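TPR repeat-containing protein YrrB (Bacillus subtilis, PDB 2Q7F) is a monomeric protein built of tetratricopeptide repeats that could mediate complex formation among RNA sulfuration components, RNA processing components and aminoacyl-tRNA synthetases. Local coordinates at residues Pro59-Ala64 with Asp81-Leu86; Glu109-Phe114 with Tyr129-Val134. All coordinates share one frame; numbering follows the deposited sequence.

Interaction 1 (Pro59-Ala64 with Asp81-Leu86); sequences PYINFA and DKALEL
The ring of Tyr60 faces the side chain of Lys82, whose aliphatic part lies over one of its two sides. Lys82 CG is 3.7 Å from the centroid of the Tyr60 ring and 23° off the ring normal, a CH-pi contact displaced toward the rim at CD1 and CE1. This placement follows from the lysine torsions: CG stands anti to the backbone N (chi1 -176°) and the chain then bends at chi2, which brings Lys82 CE near the phenol end, 4.0 Å from Tyr60 OH. Past CE, the ammonium group forms a salt bridge with Glu85, three residues further on, Lys82 NZ to Glu85 OE1 3.3 Å. Leu86 crosses Tyr60 at about a right angle, and Leu86 CD1 approaches Tyr60 CE2 at 3.6 Å. Next along the helix from Lys82, Ala83 points toward the other segment, and Ala83 CB meets Ile61 CG1 at 3.6 Å. The small methyl sits where the backbones are nearest, Tyr60 CA to Ala83 CA being 5.7 Å. A serine in place of Tyr60 would probably strip Lys82 CG of the ring face it lies over and Leu86 CD1 of its aromatic neighbour, opening a gap between the helices. Both segments belong to TPR 2 and form its antiparallel helical hairpin; the axes of the two segments approach to 8.6 Å and run at 161°. Tyr60 also packs on Ile50 of helix 46-50 and hydrogen-bonds through OH to Lys54 O, while Ile61 and Ala83 reach Thr92 and Ala93 of helix 91-103, the first helix of the next repeat.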
ATOM      1  N   PRO A  59       1.522 -10.792 -24.318  1.00 61.05           N
ATOM      2  CA  PRO A  59       0.459 -11.790 -24.188  1.00 60.23           C
ATOM      3  C   PRO A  59       0.612 -12.716 -22.968  1.00 59.43           C
ATOM      4  O   PRO A  59      -0.393 -13.094 -22.363  1.00 59.12           O
ATOM      5  CB  PRO A  59       0.555 -12.580 -25.493  1.00 60.10           C
ATOM      6  CG  PRO A  59       1.922 -12.364 -25.969  1.00 60.41           C
ATOM      7  CD  PRO A  59       2.284 -10.982 -25.563  1.00 60.83           C
ATOM      8  N   TYR A  60       1.851 -13.062 -22.609  1.00 58.48           N
ATOM      9  CA  TYR A  60       2.096 -13.802 -21.373  1.00 57.75           C
ATOM     10  C   TYR A  60       1.678 -13.000 -20.146  1.00 56.82           C
ATOM     11  O   TYR A  60       1.141 -13.560 -19.202  1.00 56.68           O
ATOM     12  CB  TYR A  60       3.554 -14.216 -21.234  1.00 57.81           C
ATOM     13  CG  TYR A  60       4.044 -15.208 -22.261  1.00 58.18           C
ATOM     14  CD1 TYR A  60       3.927 -16.586 -22.052  1.00 58.60           C
ATOM     15  CD2 TYR A  60       4.659 -14.771 -23.428  1.00 58.14           C
ATOM     16  CE1 TYR A  60       4.405 -17.504 -22.997  1.00 58.18           C
ATOM     17  CE2 TYR A  60       5.139 -15.673 -24.372  1.00 58.55           C
ATOM     18  CZ  TYR A  60       5.013 -17.033 -24.154  1.00 58.79           C
ATOM     19  OH  TYR A  60       5.496 -17.905 -25.108  1.00 59.14           O
ATOM     20  N   ILE A  61       1.912 -11.692 -20.166  1.00 55.92           N
ATOM     21  CA  ILE A  61       1.519 -10.842 -19.041  1.00 55.18           C
ATOM     22  C   ILE A  61      -0.002 -10.788 -18.914  1.00 54.80           C
ATOM     23  O   ILE A  61      -0.542 -10.961 -17.819  1.00 54.79           O
ATOM     24  CB  ILE A  61       2.094  -9.406 -19.141  1.00 55.08           C
ATOM     25  CG1 ILE A  61       3.619  -9.440 -19.280  1.00 54.79           C
ATOM     26  CG2 ILE A  61       1.683  -8.594 -17.921  1.00 54.32           C
ATOM     27  CD1 ILE A  61       4.244  -8.104 -19.641  1.00 55.06           C
ATOM     28  N   ASN A  62      -0.683 -10.566 -20.035  1.00 54.04           N
ATOM     29  CA  ASN A  62      -2.138 -10.530 -20.052  1.00 53.38           C
ATOM     30  C   ASN A  62      -2.764 -11.809 -19.541  1.00 53.09           C
ATOM     31  O   ASN A  62      -3.747 -11.761 -18.791  1.00 53.16           O
ATOM     32  CB  ASN A  62      -2.647 -10.254 -21.454  1.00 53.47           C
ATOM     33  CG  ASN A  62      -2.348  -8.859 -21.920  1.00 53.80           C
ATOM     34  OD1 ASN A  62      -2.325  -8.600 -23.121  1.00 55.59           O
ATOM     35  ND2 ASN A  62      -2.112  -7.946 -20.982  1.00 53.56           N
ATOM     36  N   PHE A  63      -2.198 -12.951 -19.939  1.00 52.53           N
ATOM     37  CA  PHE A  63      -2.718 -14.235 -19.493  1.00 52.19           C
ATOM     38  C   PHE A  63      -2.495 -14.423 -17.999  1.00 51.91           C
ATOM     39  O   PHE A  63      -3.361 -14.959 -17.306  1.00 52.13           O
ATOM     40  CB  PHE A  63      -2.132 -15.402 -20.290  1.00 52.22           C
ATOM     41  CG  PHE A  63      -2.852 -16.715 -20.063  1.00 52.73           C
ATOM     42  CD1 PHE A  63      -4.241 -16.793 -20.144  1.00 53.57           C
ATOM     43  CD2 PHE A  63      -2.142 -17.871 -19.775  1.00 52.88           C
ATOM     44  CE1 PHE A  63      -4.906 -18.006 -19.934  1.00 53.07           C
ATOM     45  CE2 PHE A  63      -2.802 -19.089 -19.557  1.00 52.31           C
ATOM     46  CZ  PHE A  63      -4.178 -19.155 -19.640  1.00 52.23           C
ATOM     47  N   ALA A  64      -1.346 -13.957 -17.511  1.00 51.33           N
ATOM     48  CA  ALA A  64      -1.026 -13.984 -16.084  1.00 50.85           C
ATOM     49  C   ALA A  64      -1.956 -13.079 -15.269  1.00 50.46           C
ATOM     50  O   ALA A  64      -2.389 -13.452 -14.173  1.00 50.27           O
ATOM     51  CB  ALA A  64       0.422 -13.614 -15.861  1.00 50.72           C
ATOM     52  N   ASP A  81       6.893 -15.065 -14.955  1.00 44.66           N
ATOM     53  CA  ASP A  81       8.260 -15.555 -15.068  1.00 45.28           C
ATOM     54  C   ASP A  81       8.682 -15.588 -16.538  1.00 45.82           C
ATOM     55  O   ASP A  81       9.724 -15.056 -16.905  1.00 45.89           O
ATOM     56  CB  ASP A  81       8.399 -16.938 -14.427  1.00 45.00           C
ATOM     57  CG  ASP A  81       9.836 -17.405 -14.353  1.00 45.21           C
ATOM     58  OD1 ASP A  81      10.202 -18.323 -15.114  1.00 46.82           O
ATOM     59  OD2 ASP A  81      10.608 -16.850 -13.553  1.00 45.17           O
ATOM     60  N   LYS A  82       7.844 -16.190 -17.370  1.00 46.66           N
ATOM     61  CA  LYS A  82       8.090 -16.294 -18.799  1.00 47.53           C
ATOM     62  C   LYS A  82       8.245 -14.926 -19.477  1.00 47.70           C
ATOM     63  O   LYS A  82       9.160 -14.717 -20.271  1.00 47.77           O
ATOM     64  CB  LYS A  82       6.972 -17.116 -19.461  1.00 47.92           C
ATOM     65  CG  LYS A  82       7.165 -17.397 -20.966  1.00 48.66           C
ATOM     66  CD  LYS A  82       8.510 -18.036 -21.296  1.00 48.60           C
ATOM     67  CE  LYS A  82       8.701 -18.067 -22.802  1.00 50.94           C
ATOM     68  NZ  LYS A  82       9.942 -18.779 -23.196  1.00 51.72           N
ATOM     69  N   ALA A  83       7.357 -14.000 -19.143  1.00 48.27           N
ATOM     70  CA  ALA A  83       7.425 -12.642 -19.668  1.00 48.93           C
ATOM     71  C   ALA A  83       8.769 -11.977 -19.353  1.00 49.51           C
ATOM     72  O   ALA A  83       9.360 -11.339 -20.225  1.00 49.70           O
ATOM     73  CB  ALA A  83       6.285 -11.815 -19.122  1.00 48.75           C
ATOM     74  N   LEU A  84       9.243 -12.153 -18.116  1.00 50.15           N
ATOM     75  CA  LEU A  84      10.496 -11.560 -17.626  1.00 50.61           C
ATOM     76  C   LEU A  84      11.733 -12.226 -18.216  1.00 51.27           C
ATOM     77  O   LEU A  84      12.816 -11.635 -18.275  1.00 51.66           O
ATOM     78  CB  LEU A  84      10.546 -11.629 -16.099  1.00 50.41           C
ATOM     79  CG  LEU A  84       9.525 -10.747 -15.376  1.00 50.41           C
ATOM     80  CD1 LEU A  84       9.434 -11.062 -13.891  1.00 50.18           C
ATOM     81  CD2 LEU A  84       9.825  -9.266 -15.618  1.00 50.71           C
ATOM     82  N   GLU A  85      11.559 -13.471 -18.635  1.00 51.87           N
ATOM     83  CA  GLU A  85      12.583 -14.212 -19.325  1.00 52.73           C
ATOM     84  C   GLU A  85      12.704 -13.685 -20.762  1.00 52.82           C
ATOM     85  O   GLU A  85      13.741 -13.838 -21.396  1.00 52.71           O
ATOM     86  CB  GLU A  85      12.197 -15.689 -19.319  1.00 53.01           C
ATOM     87  CG  GLU A  85      13.339 -16.651 -19.567  1.00 54.99           C
ATOM     88  CD  GLU A  85      13.501 -17.005 -21.042  1.00 57.35           C
ATOM     89  OE1 GLU A  85      12.535 -17.521 -21.661  1.00 58.59           O
ATOM     90  OE2 GLU A  85      14.606 -16.772 -21.579  1.00 58.88           O
ATOM     91  N   LEU A  86      11.638 -13.069 -21.268  1.00 52.79           N
ATOM     92  CA  LEU A  86      11.625 -12.540 -22.618  1.00 52.77           C
ATOM     93  C   LEU A  86      12.010 -11.077 -22.633  1.00 53.10           C
ATOM     94  O   LEU A  86      12.789 -10.645 -23.476  1.00 53.62           O
ATOM     95  CB  LEU A  86      10.245 -12.701 -23.246  1.00 52.88           C
ATOM     96  CG  LEU A  86       9.743 -14.084 -23.657  1.00 52.67           C
ATOM     97  CD1 LEU A  86       8.304 -13.958 -24.101  1.00 52.57           C
ATOM     98  CD2 LEU A  86      10.602 -14.719 -24.750  1.00 51.82           C
TER

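Interaction 2 (Glu109-Phe114 with Tyr129-Val134); sequences EAKDMF and YMLGTV
Met130 CB rests over one face of the Phe114 ring at the junction of two tetratricopeptide repeats, where helix 107-120 of TPR 3 packs against helix 125-137 of TPR 4. The axes of the two segments run at 147° to each other, 9.5 Å apart at their closest. The CH-pi contact, 3.8 Å from Met130 CB to the centroid of the Phe114 ring, is offset toward CE2 and CZ; bends at chi2 and chi3 fold the rest of the methionine back, so that CE also comes near Phe114 CZ. Leu131 follows, at the closest approach of the backbones, where Leu131 CA is 5.9 Å from Phe114 CA. A chi1 of 180° turns its side chain so that Leu131 CD1 lies 4.1 Å from Phe114 CB, with Lys111 also close by. One turn beyond Met130, Val134 divides its two methyls between partners. Val134 CG2 stands at the edge of the Phe114 ring, near its plane, and meets Ala110 CB at 4.2 Å. Helix 91-103 adds Val102, which packs on both Ala110 and Phe114. The other valine methyl turns to the base of Lys111, whose chain extends onward to Leu138 and Gln140: Val134 CG1 is 3.7 Å from Lys111 N and 3.8 Å from Lys111 CB.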
ATOM      1  N   GLU A 109       9.282 -10.452  -0.734  1.00 55.54           N
ATOM      2  CA  GLU A 109       9.313 -10.772  -2.152  1.00 55.37           C
ATOM      3  C   GLU A 109       8.445  -9.790  -2.940  1.00 54.50           C
ATOM      4  O   GLU A 109       8.733  -9.493  -4.107  1.00 54.23           O
ATOM      5  CB  GLU A 109       8.844 -12.218  -2.370  1.00 56.16           C
ATOM      6  CG  GLU A 109       9.622 -13.300  -1.571  1.00 58.29           C
ATOM      7  CD  GLU A 109       9.539 -13.146  -0.044  1.00 61.58           C
ATOM      8  OE1 GLU A 109      10.532 -13.470   0.648  1.00 63.43           O
ATOM      9  OE2 GLU A 109       8.490 -12.702   0.473  1.00 63.17           O
ATOM     10  N   ALA A 110       7.392  -9.282  -2.296  1.00 53.44           N
ATOM     11  CA  ALA A 110       6.574  -8.207  -2.877  1.00 52.65           C
ATOM     12  C   ALA A 110       7.339  -6.875  -2.964  1.00 52.41           C
ATOM     13  O   ALA A 110       7.183  -6.122  -3.928  1.00 52.00           O
ATOM     14  CB  ALA A 110       5.280  -8.040  -2.111  1.00 52.16           C
ATOM     15  N   LYS A 111       8.174  -6.595  -1.963  1.00 52.03           N
ATOM     16  CA  LYS A 111       9.044  -5.421  -2.010  1.00 51.80           C
ATOM     17  C   LYS A 111      10.016  -5.543  -3.179  1.00 51.21           C
ATOM     18  O   LYS A 111      10.216  -4.608  -3.955  1.00 51.23           O
ATOM     19  CB  LYS A 111       9.830  -5.261  -0.703  1.00 51.97           C
ATOM     20  CG  LYS A 111      10.880  -4.158  -0.773  1.00 52.67           C
ATOM     21  CD  LYS A 111      12.007  -4.354   0.222  1.00 55.25           C
ATOM     22  CE  LYS A 111      13.174  -3.433  -0.110  1.00 55.64           C
ATOM     23  NZ  LYS A 111      14.049  -3.262   1.074  1.00 57.36           N
ATOM     24  N   ASP A 112      10.618  -6.715  -3.289  1.00 50.67           N
ATOM     25  CA  ASP A 112      11.557  -7.002  -4.348  1.00 50.20           C
ATOM     26  C   ASP A 112      10.892  -6.750  -5.715  1.00 49.33           C
ATOM     27  O   ASP A 112      11.436  -6.013  -6.539  1.00 49.18           O
ATOM     28  CB  ASP A 112      12.061  -8.437  -4.179  1.00 50.56           C
ATOM     29  CG  ASP A 112      13.257  -8.745  -5.040  1.00 52.99           C
ATOM     30  OD1 ASP A 112      13.076  -8.973  -6.259  1.00 55.81           O
ATOM     31  OD2 ASP A 112      14.382  -8.788  -4.497  1.00 55.62           O
ATOM     32  N   MET A 113       9.701  -7.317  -5.928  1.00 48.17           N
ATOM     33  CA  MET A 113       8.985  -7.175  -7.202  1.00 46.87           C
ATOM     34  C   MET A 113       8.574  -5.742  -7.499  1.00 46.67           C
ATOM     35  O   MET A 113       8.729  -5.270  -8.641  1.00 46.38           O
ATOM     36  CB  MET A 113       7.742  -8.081  -7.273  1.00 46.74           C
ATOM     37  CG  MET A 113       8.009  -9.598  -7.463  1.00 45.19           C
ATOM     38  SD  MET A 113       9.009 -10.099  -8.900  1.00 42.07           S
ATOM     39  CE  MET A 113      10.624 -10.302  -8.131  1.00 41.02           C
ATOM     40  N   PHE A 114       8.049  -5.055  -6.484  1.00 46.15           N
ATOM     41  CA  PHE A 114       7.596  -3.672  -6.663  1.00 46.04           C
ATOM     42  C   PHE A 114       8.740  -2.722  -6.952  1.00 46.37           C
ATOM     43  O   PHE A 114       8.610  -1.828  -7.778  1.00 46.47           O
ATOM     44  CB  PHE A 114       6.773  -3.177  -5.477  1.00 45.56           C
ATOM     45  CG  PHE A 114       5.411  -3.778  -5.400  1.00 45.59           C
ATOM     46  CD1 PHE A 114       4.654  -3.981  -6.557  1.00 46.13           C
ATOM     47  CD2 PHE A 114       4.865  -4.137  -4.176  1.00 46.07           C
ATOM     48  CE1 PHE A 114       3.371  -4.554  -6.497  1.00 45.65           C
ATOM     49  CE2 PHE A 114       3.586  -4.703  -4.106  1.00 46.25           C
ATOM     50  CZ  PHE A 114       2.840  -4.909  -5.273  1.00 45.45           C
ATOM     51  N   TYR A 129       2.050   3.279  -3.708  1.00 49.38           N
ATOM     52  CA  TYR A 129       1.221   2.854  -2.590  1.00 49.37           C
ATOM     53  C   TYR A 129       1.564   1.436  -2.145  1.00 49.11           C
ATOM     54  O   TYR A 129       1.851   1.202  -0.970  1.00 49.09           O
ATOM     55  CB  TYR A 129      -0.270   2.954  -2.936  1.00 49.57           C
ATOM     56  CG  TYR A 129      -1.162   2.397  -1.847  1.00 50.38           C
ATOM     57  CD1 TYR A 129      -1.395   3.123  -0.675  1.00 49.99           C
ATOM     58  CD2 TYR A 129      -1.759   1.135  -1.979  1.00 49.85           C
ATOM     59  CE1 TYR A 129      -2.199   2.615   0.335  1.00 50.35           C
ATOM     60  CE2 TYR A 129      -2.571   0.625  -0.981  1.00 50.08           C
ATOM     61  CZ  TYR A 129      -2.785   1.371   0.177  1.00 50.91           C
ATOM     62  OH  TYR A 129      -3.583   0.873   1.185  1.00 51.90           O
ATOM     63  N   MET A 130       1.520   0.495  -3.082  1.00 48.78           N
ATOM     64  CA  MET A 130       1.782  -0.905  -2.761  1.00 48.52           C
ATOM     65  C   MET A 130       3.183  -1.056  -2.179  1.00 48.57           C
ATOM     66  O   MET A 130       3.389  -1.793  -1.207  1.00 48.53           O
ATOM     67  CB  MET A 130       1.605  -1.788  -3.998  1.00 48.43           C
ATOM     68  CG  MET A 130       0.174  -1.846  -4.543  1.00 48.12           C
ATOM     69  SD  MET A 130      -1.058  -2.440  -3.360  1.00 46.48           S
ATOM     70  CE  MET A 130      -0.605  -4.176  -3.246  1.00 46.12           C
ATOM     71  N   LEU A 131       4.136  -0.333  -2.760  1.00 48.52           N
ATOM     72  CA  LEU A 131       5.507  -0.358  -2.272  1.00 49.09           C
ATOM     73  C   LEU A 131       5.588   0.274  -0.885  1.00 49.46           C
ATOM     74  O   LEU A 131       6.106  -0.341   0.039  1.00 49.69           O
ATOM     75  CB  LEU A 131       6.475   0.313  -3.256  1.00 48.84           C
ATOM     76  CG  LEU A 131       7.957   0.371  -2.880  1.00 48.87           C
ATOM     77  CD1 LEU A 131       8.537  -1.014  -2.502  1.00 48.23           C
ATOM     78  CD2 LEU A 131       8.750   1.013  -4.022  1.00 48.79           C
ATOM     79  N   GLY A 132       5.054   1.481  -0.742  1.00 49.92           N
ATOM     80  CA  GLY A 132       4.997   2.140   0.555  1.00 50.65           C
ATOM     81  C   GLY A 132       4.448   1.206   1.618  1.00 51.22           C
ATOM     82  O   GLY A 132       5.104   0.946   2.631  1.00 51.63           O
ATOM     83  N   THR A 133       3.260   0.669   1.372  1.00 51.52           N
ATOM     84  CA  THR A 133       2.583  -0.150   2.375  1.00 52.37           C
ATOM     85  C   THR A 133       3.349  -1.435   2.718  1.00 52.53           C
ATOM     86  O   THR A 133       3.439  -1.828   3.884  1.00 52.53           O
ATOM     87  CB  THR A 133       1.146  -0.471   1.961  1.00 52.36           C
ATOM     88  OG1 THR A 133       0.534   0.723   1.465  1.00 53.10           O
ATOM     89  CG2 THR A 133       0.347  -0.964   3.172  1.00 52.65           C
ATOM     90  N   VAL A 134       3.908  -2.070   1.699  1.00 52.74           N
ATOM     91  CA  VAL A 134       4.696  -3.270   1.905  1.00 53.04           C
ATOM     92  C   VAL A 134       5.955  -2.938   2.708  1.00 53.42           C
ATOM     93  O   VAL A 134       6.359  -3.698   3.588  1.00 53.93           O
ATOM     94  CB  VAL A 134       4.986  -3.986   0.552  1.00 53.09           C
ATOM     95  CG1 VAL A 134       6.242  -4.840   0.614  1.00 52.99           C
ATOM     96  CG2 VAL A 134       3.772  -4.834   0.150  1.00 52.46           C
TER

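How the interactions relate
After helix 46-50, the chain runs through helix 57-69, turns, and returns along helix 73-86, where interaction 1 closes a short, mostly helical loop within TPR 2. Helix 91-103 then begins TPR 3. Interaction 2 opens on helix 107-120 and closes on helix 125-137, joining TPR 3 to TPR 4. The two loops are therefore in series and neither nest nor cross. The centres of interaction 1 and interaction 2 are about 20 Å apart, and the two contacts do not touch. Helix 91-103 packs against both, through Ala93 at interaction 1 and Val102 at interaction 2, and so connects the hairpin within one repeat to the junction between the next two.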